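PDB 4QDG: putative adhesin, which probably acts at the cell surface as an outer-membrane lipoprotein of the FimB/Mfa2 family, associated with fimbrillin-type pili and adhesion. Local coordinates for residues 258-263 / 270-275; 281-284 / 290-293; 178-181 / 187-190. All blocks are in the same frame, centred on the assembly; numbering follows the deposited sequence.

Interaction 1 of 3, residues 258-263 / 270-275. With MG (magnesium ion), chain D.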
loop_
_atom_site.group_PDB
_atom_site.type_symbol
_atom_site.label_atom_id
_atom_site.label_comp_id
_atom_site.label_asym_id
_atom_site.label_seq_id
_atom_site.Cartn_x
_atom_site.Cartn_y
_atom_site.Cartn_z
HETATM N N MSE A 258 15.947 6.592 -5.054
HETATM C CA MSE A 258 16.772 7.455 -5.930
HETATM C C MSE A 258 15.872 8.575 -6.502
HETATM O O MSE A 258 16.373 9.653 -6.800
HETATM C CB MSE A 258 17.484 6.702 -7.070
HETATM C CG MSE A 258 18.520 5.706 -6.624
HETATM SE SE MSE A 258 18.945 4.461 -8.122
HETATM C CE MSE A 258 20.112 3.140 -7.062
ATOM N N LEU A 259 14.539 8.330 -6.599
ATOM C CA LEU A 259 13.612 9.367 -7.017
ATOM C C LEU A 259 13.444 10.376 -5.854
ATOM O O LEU A 259 13.432 11.580 -6.087
ATOM C CB LEU A 259 12.249 8.778 -7.444
ATOM C CG LEU A 259 11.159 9.816 -7.800
ATOM C CD1 LEU A 259 11.501 10.507 -9.108
ATOM C CD2 LEU A 259 9.800 9.159 -7.928
ATOM N N LYS A 260 13.326 9.877 -4.610
ATOM C CA LYS A 260 13.195 10.736 -3.442
ATOM C C LYS A 260 14.417 11.645 -3.287
ATOM O O LYS A 260 14.253 12.844 -3.115
ATOM C CB LYS A 260 12.989 9.919 -2.179
ATOM C CG LYS A 260 12.463 10.749 -1.001
ATOM C CD LYS A 260 13.046 10.286 0.327
ATOM C CE LYS A 260 14.429 10.863 0.574
ATOM N NZ LYS A 260 14.975 10.391 1.871
ATOM N N SER A 261 15.629 11.093 -3.423
ATOM C CA SER A 261 16.881 11.841 -3.286
ATOM C C SER A 261 16.975 12.982 -4.297
ATOM O O SER A 261 17.529 14.026 -3.979
ATOM C CB SER A 261 18.072 10.902 -3.427
ATOM O OG SER A 261 18.016 9.961 -2.362
ATOM N N ASP A 262 16.396 12.792 -5.486
ATOM C CA ASP A 262 16.343 13.768 -6.564
ATOM C C ASP A 262 15.280 14.848 -6.349
ATOM O O ASP A 262 15.587 16.028 -6.434
ATOM C CB ASP A 262 16.032 13.056 -7.885
ATOM C CG ASP A 262 17.216 12.722 -8.751
ATOM O OD1 ASP A 262 18.183 12.112 -8.228
ATOM O OD2 ASP A 262 17.135 12.962 -9.986
ATOM N N LEU A 263 14.032 14.456 -6.095
ATOM C CA LEU A 263 12.965 15.439 -6.048
ATOM C C LEU A 263 12.420 15.769 -4.682
ATOM O O LEU A 263 11.710 16.770 -4.569
ATOM C CB LEU A 263 11.791 14.954 -6.928
ATOM C CG LEU A 263 12.051 14.728 -8.442
ATOM C CD1 LEU A 263 10.792 14.290 -9.130
ATOM C CD2 LEU A 263 12.600 15.987 -9.128
ATOM N N GLN A 270 10.696 6.638 4.713
ATOM C CA GLN A 270 9.489 5.847 5.008
ATOM C C GLN A 270 8.212 6.605 4.618
ATOM O O GLN A 270 7.301 6.008 4.045
ATOM C CB GLN A 270 9.429 5.397 6.488
ATOM C CG GLN A 270 8.386 4.284 6.694
ATOM C CD GLN A 270 8.559 3.129 5.712
ATOM O OE1 GLN A 270 9.609 2.485 5.653
ATOM N NE2 GLN A 270 7.562 2.891 4.873
ATOM N N GLU A 271 8.170 7.918 4.891
ATOM C CA GLU A 271 7.039 8.804 4.534
ATOM C C GLU A 271 6.791 8.793 3.034
ATOM O O GLU A 271 5.639 8.742 2.606
ATOM C CB GLU A 271 7.288 10.239 5.017
ATOM C CG GLU A 271 6.186 11.214 4.617
ATOM C CD GLU A 271 6.249 12.597 5.239
ATOM O OE1 GLU A 271 7.239 12.896 5.940
ATOM O OE2 GLU A 271 5.306 13.388 5.021
ATOM N N PHE A 272 7.867 8.877 2.245
ATOM C CA PHE A 272 7.850 8.812 0.779
ATOM C C PHE A 272 7.296 7.443 0.340
ATOM O O PHE A 272 6.401 7.381 -0.522
ATOM C CB PHE A 272 9.289 9.045 0.232
ATOM C CG PHE A 272 9.460 8.831 -1.249
ATOM C CD1 PHE A 272 8.985 9.766 -2.163
ATOM C CD2 PHE A 272 10.068 7.673 -1.736
ATOM C CE1 PHE A 272 9.124 9.557 -3.543
ATOM C CE2 PHE A 272 10.208 7.467 -3.107
ATOM C CZ PHE A 272 9.747 8.419 -3.999
ATOM N N LEU A 273 7.800 6.353 0.956
ATOM C CA LEU A 273 7.329 5.001 0.612
ATOM C C LEU A 273 5.872 4.775 1.012
ATOM O O LEU A 273 5.197 3.960 0.370
ATOM C CB LEU A 273 8.202 3.919 1.227
ATOM C CG LEU A 273 9.665 3.889 0.784
ATOM C CD1 LEU A 273 10.479 3.013 1.731
ATOM C CD2 LEU A 273 9.795 3.417 -0.689
ATOM N N ASP A 274 5.381 5.505 2.063
ATOM C CA ASP A 274 3.979 5.394 2.479
ATOM C C ASP A 274 3.086 6.358 1.720
ATOM O O ASP A 274 2.015 5.938 1.305
ATOM C CB ASP A 274 3.787 5.608 3.984
ATOM C CG ASP A 274 4.537 4.663 4.882
ATOM O OD1 ASP A 274 4.601 3.469 4.553
ATOM O OD2 ASP A 274 5.010 5.115 5.964
ATOM N N ARG A 275 3.502 7.620 1.514
ATOM C CA ARG A 275 2.661 8.615 0.809
ATOM C C ARG A 275 2.407 8.249 -0.664
ATOM O O ARG A 275 1.337 8.518 -1.174
ATOM C CB ARG A 275 3.266 10.023 0.860
ATOM C CG ARG A 275 3.095 10.719 2.183
ATOM C CD ARG A 275 3.492 12.176 2.035
ATOM N NE ARG A 275 3.396 12.879 3.309
ATOM C CZ ARG A 275 2.295 13.475 3.771
ATOM N NH1 ARG A 275 1.183 13.500 3.038
ATOM N NH2 ARG A 275 2.307 14.074 4.955
HETATM MG MG MG D . 3.260 3.444 -0.600
HETATM O O HOH W 1 1.278 3.025 0.142
#
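F272 and K260 join two consecutive helices, 252-263 and 269-275, in a small helix-loop-helix unit beside a magnesium site. The aliphatic part of K260 lies over one face of the F272 ring: CB sits 3.7 Å from the ring centroid of F272, only 9° off the normal, a CH-pi contact. K260 CG continues along that face to 3.6 Å from F272 CG. The F272 ring is extended toward the other helix because its CG is anti to the backbone N (chi1 172°). L259 adds a methyl at the ring's edge, in its plane, with CD2 4.0 Å from F272 CZ. Bends at chi2 and chi3 lead the amine of K260 away from the ring, and NZ hydrogen-bonds S269 OG at the start of helix 269-275 and M267 O in the connection. One residue beyond F272, the carbonyl L273 O binds magnesium at 2.2 Å; water 1, N151 OD1 and E276 O are further ligands. Within helix 269-275, R275 NE meets the anti lone pair of E271 OE2 at 2.6 Å in a salt bridge. F272 and L273 also rest on L257 and I253 of helix 252-263, which in turn packs on strand 301-304, L259 and L263 both touching W301 and M258 touching V303.

Interaction 2 of 3, residues 281-284 / 290-293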
loop_
_atom_site.group_PDB
_atom_site.type_symbol
_atom_site.label_atom_id
_atom_site.label_comp_id
_atom_site.label_asym_id
_atom_site.label_seq_id
_atom_site.Cartn_x
_atom_site.Cartn_y
_atom_site.Cartn_z
HETATM N N MSE A 281 7.990 2.318 -13.364
HETATM C CA MSE A 281 9.423 2.229 -13.620
HETATM C C MSE A 281 9.685 1.784 -15.040
HETATM O O MSE A 281 9.242 0.710 -15.439
HETATM C CB MSE A 281 10.096 1.269 -12.646
HETATM C CG MSE A 281 9.864 1.591 -11.191
HETATM SE SE MSE A 281 10.689 0.210 -10.085
HETATM C CE MSE A 281 12.557 0.829 -10.192
ATOM N N ILE A 282 10.422 2.597 -15.788
ATOM C CA ILE A 282 10.765 2.284 -17.172
ATOM C C ILE A 282 12.236 1.896 -17.240
ATOM O O ILE A 282 13.101 2.680 -16.852
ATOM C CB ILE A 282 10.432 3.426 -18.171
ATOM C CG1 ILE A 282 8.944 3.856 -18.039
ATOM C CG2 ILE A 282 10.764 2.980 -19.602
ATOM C CD1 ILE A 282 8.605 5.130 -18.739
ATOM N N PHE A 283 12.491 0.675 -17.722
ATOM C CA PHE A 283 13.830 0.155 -17.948
ATOM C C PHE A 283 14.074 0.143 -19.461
ATOM O O PHE A 283 13.214 -0.306 -20.226
ATOM C CB PHE A 283 13.999 -1.245 -17.322
ATOM C CG PHE A 283 13.864 -1.288 -15.811
ATOM C CD1 PHE A 283 12.615 -1.384 -15.207
ATOM C CD2 PHE A 283 14.989 -1.265 -14.996
ATOM C CE1 PHE A 283 12.492 -1.423 -13.811
ATOM C CE2 PHE A 283 14.866 -1.301 -13.605
ATOM C CZ PHE A 283 13.615 -1.389 -13.020
ATOM N N PHE A 284 15.227 0.658 -19.891
ATOM C CA PHE A 284 15.554 0.714 -21.320
ATOM C C PHE A 284 16.429 -0.475 -21.699
ATOM O O PHE A 284 17.338 -0.842 -20.950
ATOM C CB PHE A 284 16.196 2.055 -21.706
ATOM C CG PHE A 284 15.248 3.195 -21.431
ATOM C CD1 PHE A 284 14.270 3.548 -22.361
ATOM C CD2 PHE A 284 15.282 3.870 -20.215
ATOM C CE1 PHE A 284 13.375 4.585 -22.094
ATOM C CE2 PHE A 284 14.368 4.874 -19.934
ATOM C CZ PHE A 284 13.409 5.219 -20.866
ATOM N N GLU A 290 18.826 -6.799 -23.268
ATOM C CA GLU A 290 19.575 -6.700 -22.027
ATOM C C GLU A 290 19.320 -5.315 -21.497
ATOM O O GLU A 290 19.068 -4.398 -22.287
ATOM C CB GLU A 290 21.074 -6.980 -22.237
ATOM C CG GLU A 290 21.370 -8.473 -22.261
ATOM C CD GLU A 290 22.816 -8.873 -22.492
ATOM O OE1 GLU A 290 23.734 -8.127 -22.074
ATOM O OE2 GLU A 290 23.026 -9.962 -23.072
ATOM N N TRP A 291 19.338 -5.153 -20.180
ATOM C CA TRP A 291 19.054 -3.853 -19.594
ATOM C C TRP A 291 20.261 -2.897 -19.702
ATOM O O TRP A 291 21.381 -3.261 -19.323
ATOM C CB TRP A 291 18.594 -4.038 -18.132
ATOM C CG TRP A 291 18.461 -2.773 -17.333
ATOM C CD1 TRP A 291 17.931 -1.586 -17.752
ATOM C CD2 TRP A 291 18.737 -2.619 -15.938
ATOM N NE1 TRP A 291 17.960 -0.669 -16.731
ATOM C CE2 TRP A 291 18.411 -1.284 -15.593
ATOM C CE3 TRP A 291 19.209 -3.481 -14.937
ATOM C CZ2 TRP A 291 18.570 -0.784 -14.293
ATOM C CZ3 TRP A 291 19.348 -2.986 -13.645
ATOM C CH2 TRP A 291 19.044 -1.653 -13.338
ATOM N N ILE A 292 20.019 -1.671 -20.219
ATOM C CA ILE A 292 21.035 -0.610 -20.304
ATOM C C ILE A 292 21.063 0.033 -18.913
ATOM O O ILE A 292 20.189 0.834 -18.557
ATOM C CB ILE A 292 20.756 0.391 -21.456
ATOM C CG1 ILE A 292 20.514 -0.351 -22.783
ATOM C CG2 ILE A 292 21.908 1.418 -21.577
ATOM C CD1 ILE A 292 19.900 0.480 -23.922
ATOM N N LYS A 293 22.030 -0.398 -18.093
ATOM C CA LYS A 293 22.134 -0.021 -16.693
ATOM C C LYS A 293 22.759 1.378 -16.521
ATOM O O LYS A 293 23.770 1.536 -15.837
ATOM C CB LYS A 293 22.903 -1.113 -15.944
ATOM C CG LYS A 293 22.522 -1.227 -14.460
ATOM C CD LYS A 293 23.195 -2.437 -13.795
ATOM C CE LYS A 293 22.795 -2.606 -12.343
ATOM N NZ LYS A 293 22.714 -4.049 -11.957
HETATM O O HOH W 2 17.493 1.443 -18.462
#
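I292 N donates a nearly straight hydrogen bond to F284 O (2.9 Å, N-H...O 169°), drawing the loop after strand 278-285 back alongside the strand's end. This is the turn region of a beta hairpin, since the chain goes on into strand 295-298, the antiparallel partner of 278-285, in a family of the transthyretin clan. In a hydrogen-bonded antiparallel pair, F284 N would bind I292 O directly. Here water 2 stands between them, accepting from F284 N at 2.8 Å and probably donating to I292 O. On the side facing strand 246-251 and helix 252-263, F283 and W291 form a T-shaped pair with planes at 77°. The edge of F283 meets the indole face, F283 CD2 lying 3.5 Å from W291 CE2, and K293 CG lies over the rim of the opposite face. W291 CG is anti to its own amide nitrogen (chi1 171°), which swings the indole back to the strand. I248 and I250 line this apolar cluster, and Y255 touches the indole from the helix. The rim of the indole also meets the backbone: W291 CD1 approaches F284 O to 3.3 Å in the ring plane, while W291 NE1 makes a weak hydrogen bond of 2.8 Å to water 2.

Interaction 3 of 3, residues 178-181 / 187-190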
loop_
_atom_site.group_PDB
_atom_site.type_symbol
_atom_site.label_atom_id
_atom_site.label_comp_id
_atom_site.label_asym_id
_atom_site.label_seq_id
_atom_site.Cartn_x
_atom_site.Cartn_y
_atom_site.Cartn_z
ATOM N N ASN A 178 6.602 -8.926 3.514
ATOM C CA ASN A 178 5.808 -7.797 4.005
ATOM C C ASN A 178 4.297 -8.069 4.105
ATOM O O ASN A 178 3.533 -7.127 3.994
ATOM C CB ASN A 178 6.042 -6.589 3.044
ATOM C CG ASN A 178 5.585 -6.802 1.621
ATOM O OD1 ASN A 178 5.412 -7.929 1.177
ATOM N ND2 ASN A 178 5.378 -5.707 0.859
ATOM N N ILE A 179 3.859 -9.320 4.315
ATOM C CA ILE A 179 2.424 -9.615 4.320
ATOM C C ILE A 179 1.838 -9.763 5.745
ATOM O O ILE A 179 0.628 -9.984 5.869
ATOM C CB ILE A 179 2.055 -10.830 3.435
ATOM C CG1 ILE A 179 2.558 -12.163 4.014
ATOM C CG2 ILE A 179 2.465 -10.602 1.984
ATOM C CD1 ILE A 179 1.650 -13.328 3.686
ATOM N N LEU A 180 2.671 -9.606 6.796
ATOM C CA LEU A 180 2.230 -9.678 8.190
ATOM C C LEU A 180 2.522 -8.365 8.907
ATOM O O LEU A 180 3.672 -7.931 8.956
ATOM C CB LEU A 180 2.893 -10.860 8.929
ATOM C CG LEU A 180 2.430 -11.120 10.378
ATOM C CD1 LEU A 180 0.940 -11.507 10.441
ATOM C CD2 LEU A 180 3.291 -12.220 11.051
ATOM N N PHE A 181 1.473 -7.741 9.450
ATOM C CA PHE A 181 1.583 -6.487 10.198
ATOM C C PHE A 181 1.379 -6.710 11.690
ATOM O O PHE A 181 0.448 -7.422 12.073
ATOM C CB PHE A 181 0.537 -5.458 9.714
ATOM C CG PHE A 181 0.682 -4.975 8.298
ATOM C CD1 PHE A 181 0.076 -5.659 7.247
ATOM C CD2 PHE A 181 1.371 -3.798 8.013
ATOM C CE1 PHE A 181 0.197 -5.196 5.933
ATOM C CE2 PHE A 181 1.479 -3.328 6.697
ATOM C CZ PHE A 181 0.877 -4.019 5.669
ATOM N N LEU A 187 5.951 -4.070 9.932
ATOM C CA LEU A 187 5.987 -5.414 9.359
ATOM C C LEU A 187 6.646 -6.385 10.306
ATOM O O LEU A 187 7.595 -6.028 11.005
ATOM C CB LEU A 187 6.727 -5.454 7.999
ATOM C CG LEU A 187 6.114 -4.631 6.872
ATOM C CD1 LEU A 187 7.100 -4.472 5.728
ATOM C CD2 LEU A 187 4.715 -5.195 6.420
ATOM N N LEU A 188 6.140 -7.626 10.314
ATOM C CA LEU A 188 6.675 -8.738 11.092
ATOM C C LEU A 188 7.263 -9.788 10.157
ATOM O O LEU A 188 6.570 -10.214 9.245
ATOM C CB LEU A 188 5.576 -9.375 11.949
ATOM C CG LEU A 188 5.107 -8.620 13.188
ATOM C CD1 LEU A 188 3.945 -9.349 13.819
ATOM C CD2 LEU A 188 6.219 -8.488 14.240
ATOM N N GLU A 189 8.497 -10.249 10.401
ATOM C CA GLU A 189 9.150 -11.272 9.565
ATOM C C GLU A 189 8.318 -12.566 9.550
ATOM O O GLU A 189 8.036 -13.131 10.603
ATOM C CB GLU A 189 10.588 -11.521 10.036
ATOM C CG GLU A 189 11.433 -12.213 8.982
ATOM C CD GLU A 189 12.932 -12.259 9.223
ATOM O OE1 GLU A 189 13.413 -11.600 10.174
ATOM O OE2 GLU A 189 13.627 -12.965 8.459
ATOM N N ASN A 190 7.872 -12.989 8.356
ATOM C CA ASN A 190 6.968 -14.131 8.212
ATOM C C ASN A 190 7.390 -15.089 7.076
ATOM O O ASN A 190 6.740 -16.118 6.851
ATOM C CB ASN A 190 5.547 -13.594 7.953
ATOM C CG ASN A 190 4.452 -14.625 8.108
ATOM O OD1 ASN A 190 4.283 -15.238 9.162
ATOM N ND2 ASN A 190 3.719 -14.881 7.049
HETATM O O HOH W 3 5.806 -9.481 6.870
#
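L180 O and L188 N make the hydrogen bond that links the two segments directly, at 2.8 Å and 168°, with the donor tilted out of the carbonyl plane. The CA of L187 adds a CA-H...O contact to L180 O at 3.4 Å, giving that oxygen a second backbone neighbour. F181 and L187 form a single beta bridge at the mouth of the short loop between the segments. At the L180/L188 pair the second possible backbone bond is replaced by water 3, which accepts from L180 N and probably donates to L188 O, at 2.6 Å, bridging two backbones that stand too far apart for L180 N to reach L188 O.

Side chains pack on both sides of this backbone link. L180 turns toward 187-190, its CD2 meeting L188 CB at 3.8 Å, while N190 crosses it at about a right angle and brings OD1 to 3.7 Å from the same L180 CD2. On the other side, L187 divides its two methyls. CD2 lies over one face of the F181 ring, 4.0 Å from its centroid and offset toward the rim, whereas L187 CD1 packs 3.6 Å from N178 CB.

A second shell of polar partners positions N178. Its chi1 of 63° sets CG between the backbone N and carbonyl carbon, where OD1 bonds Y195 OH and ND2 bonds R225 O; N178 O takes a hydrogen bond from S224 OG. D177 OD1 binds N190 N. Strand 180-181 is an edge strand, within this chain, of a three-stranded antiparallel sheet: F181, and I179 just before the strand, bond backbone to backbone with V108 and L110 of strand 107-110, while F181 touches F91 of strand 91-94 and I179 reaches strand 193-195.

In the fold
From the N terminus, interaction 3 comes first, closing the short loop between 181 and 187 on the way from strand 180-181 to strand 193-195. Interaction 1 then closes the connection between helices 252-263 and 269-275, and interaction 2 the turn leading from strand 278-285 to 295-298. The three follow in series; none nests or crosses. Interactions 1 and 3, with centres about 21 Å apart, both reach the loop holding R225 and M227: R225 NE forms a salt bridge with D274 while its carbonyl serves interaction 3, and M227 touches both L187 and Q270. Helix 252-263 links interactions 1 and 2, carrying K260 and meeting W291 through Y255.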